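Local coordinates for phosphoethanolamine N-methyltransferase 1 (Haemonchus contortus, PDB 4KRG), which transfers a methyl group from S-adenosylmethionine to the amine of phosphoethanolamine, probably the first methylation on the nematode route to phosphocholine, at residues M375-L381 / K401-P407. Numbering follows the deposited sequence.
Sequences MVATELL and KVVLLEP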
# COMPACT_ATOMS: atom_id res chain seq x y z
N MSE A 375 -6.38 19.83 -6.47
CA MSE A 375 -5.98 18.63 -7.19
C MSE A 375 -4.97 18.96 -8.28
O MSE A 375 -5.14 19.92 -9.01
CB MSE A 375 -7.18 17.94 -7.82
CG MSE A 375 -6.80 16.95 -8.91
SE MSE A 375 -8.23 15.70 -9.38
CE MSE A 375 -9.34 16.94 -10.42
N VAL A 376 -3.91 18.16 -8.37
CA VAL A 376 -2.97 18.20 -9.49
C VAL A 376 -2.91 16.79 -10.04
O VAL A 376 -2.71 15.84 -9.29
CB VAL A 376 -1.57 18.64 -9.04
CG1 VAL A 376 -0.63 18.71 -10.24
CG2 VAL A 376 -1.63 19.99 -8.34
N ALA A 377 -3.09 16.63 -11.35
CA ALA A 377 -3.14 15.28 -11.91
C ALA A 377 -2.65 15.21 -13.34
O ALA A 377 -2.75 16.18 -14.09
CB ALA A 377 -4.55 14.72 -11.83
N THR A 378 -2.12 14.05 -13.71
CA THR A 378 -1.78 13.75 -15.09
C THR A 378 -2.76 12.68 -15.57
O THR A 378 -3.11 11.80 -14.80
CB THR A 378 -0.31 13.25 -15.22
OG1 THR A 378 -0.08 12.18 -14.30
CG2 THR A 378 0.69 14.37 -14.92
N GLU A 379 -3.21 12.77 -16.83
CA GLU A 379 -4.06 11.73 -17.43
C GLU A 379 -5.41 11.47 -16.76
O GLU A 379 -5.93 10.36 -16.84
CB GLU A 379 -3.32 10.39 -17.53
CG GLU A 379 -2.13 10.38 -18.42
CD GLU A 379 -1.46 9.02 -18.46
OE1 GLU A 379 -0.93 8.59 -17.41
OE2 GLU A 379 -1.48 8.38 -19.52
N LEU A 380 -5.99 12.47 -16.11
CA LEU A 380 -7.28 12.28 -15.44
C LEU A 380 -8.41 11.96 -16.41
O LEU A 380 -9.07 10.93 -16.30
CB LEU A 380 -7.66 13.50 -14.60
CG LEU A 380 -8.97 13.35 -13.81
CD1 LEU A 380 -8.80 12.39 -12.63
CD2 LEU A 380 -9.48 14.70 -13.34
N LEU A 381 -8.65 12.87 -17.36
CA LEU A 381 -9.71 12.69 -18.35
C LEU A 381 -9.42 11.50 -19.27
O LEU A 381 -10.33 10.83 -19.73
CB LEU A 381 -9.90 13.96 -19.18
CG LEU A 381 -9.90 15.30 -18.45
CD1 LEU A 381 -10.13 16.44 -19.42
CD2 LEU A 381 -10.95 15.33 -17.38
N LYS A 401 -9.17 24.34 -6.36
CA LYS A 401 -8.72 24.53 -7.73
C LYS A 401 -8.03 23.27 -8.22
O LYS A 401 -7.42 22.54 -7.44
CB LYS A 401 -7.76 25.70 -7.83
CG LYS A 401 -8.37 27.04 -7.44
CD LYS A 401 -7.33 28.15 -7.44
CE LYS A 401 -7.85 29.38 -6.73
NZ LYS A 401 -9.16 29.78 -7.28
N VAL A 402 -8.13 23.00 -9.52
CA VAL A 402 -7.48 21.84 -10.09
C VAL A 402 -6.59 22.26 -11.26
O VAL A 402 -6.81 23.31 -11.87
CB VAL A 402 -8.50 20.78 -10.56
CG1 VAL A 402 -9.48 20.45 -9.45
CG2 VAL A 402 -9.24 21.27 -11.80
N VAL A 403 -5.58 21.45 -11.54
CA VAL A 403 -4.71 21.64 -12.69
C VAL A 403 -4.49 20.27 -13.31
O VAL A 403 -4.04 19.34 -12.64
CB VAL A 403 -3.34 22.26 -12.29
CG1 VAL A 403 -2.46 22.45 -13.51
CG2 VAL A 403 -3.54 23.59 -11.59
N LEU A 404 -4.84 20.13 -14.58
CA LEU A 404 -4.71 18.85 -15.26
C LEU A 404 -3.76 18.95 -16.44
O LEU A 404 -3.86 19.89 -17.23
CB LEU A 404 -6.07 18.38 -15.77
CG LEU A 404 -7.22 18.42 -14.77
CD1 LEU A 404 -8.52 18.05 -15.45
CD2 LEU A 404 -6.94 17.49 -13.60
N LEU A 405 -2.84 18.00 -16.56
CA LEU A 405 -2.05 17.86 -17.78
C LEU A 405 -2.60 16.64 -18.50
O LEU A 405 -2.72 15.56 -17.91
CB LEU A 405 -0.56 17.68 -17.47
CG LEU A 405 0.41 17.54 -18.65
CD1 LEU A 405 0.34 18.74 -19.59
CD2 LEU A 405 1.83 17.35 -18.14
N GLU A 406 -2.98 16.80 -19.76
CA GLU A 406 -3.68 15.74 -20.46
C GLU A 406 -3.06 15.39 -21.81
O GLU A 406 -2.87 16.27 -22.64
CB GLU A 406 -5.14 16.14 -20.68
CG GLU A 406 -5.96 16.18 -19.42
CD GLU A 406 -6.13 14.82 -18.80
OE1 GLU A 406 -6.11 13.80 -19.54
OE2 GLU A 406 -6.28 14.76 -17.56
N PRO A 407 -2.76 14.10 -22.03
CA PRO A 407 -2.36 13.66 -23.36
C PRO A 407 -3.58 13.55 -24.29
O PRO A 407 -4.61 13.00 -23.91
CB PRO A 407 -1.77 12.27 -23.10
CG PRO A 407 -2.49 11.78 -21.90
CD PRO A 407 -2.72 13.00 -21.04
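Strands 372-378 and 400-408 run side by side, their local axes 4.8 Å apart and 11° from parallel. Selenomethionine Met375 donates from N to Lys401 O (3.1 Å) and accepts at O from Val403 N (3.0 Å), while its CE lies 3.6 Å from Val402 CG1. Val376 turns its backbone bonds to strand 297-302. Ala377 repeats the ladder, N to Val403 O and O from Leu405 N, both 3.1 Å; its CB sits 4.1 Å from Leu404 CD2, a methyl that Leu380 CD2 also reaches (3.8 Å). Thr378 and Leu405 lie on the other face, under Phe283 of helix 280-283. Glu379 N closes the ladder on Leu405 O (3.0 Å) at the N-cap position of helix 380-383, its carboxylate bound to Gln305 and Arg306 backbone amides. Leu381 N then donates to Glu406 OE2 (3.0 Å), and Glu406 OE1 accepts from Ala382 N. One buried carboxylate thus satisfies amides in the helix's first turn, tying the turn after strand 372-378 to strand 400-408 in the C-terminal Rossmann-like sheet, apart from the bound S-adenosylhomocysteine.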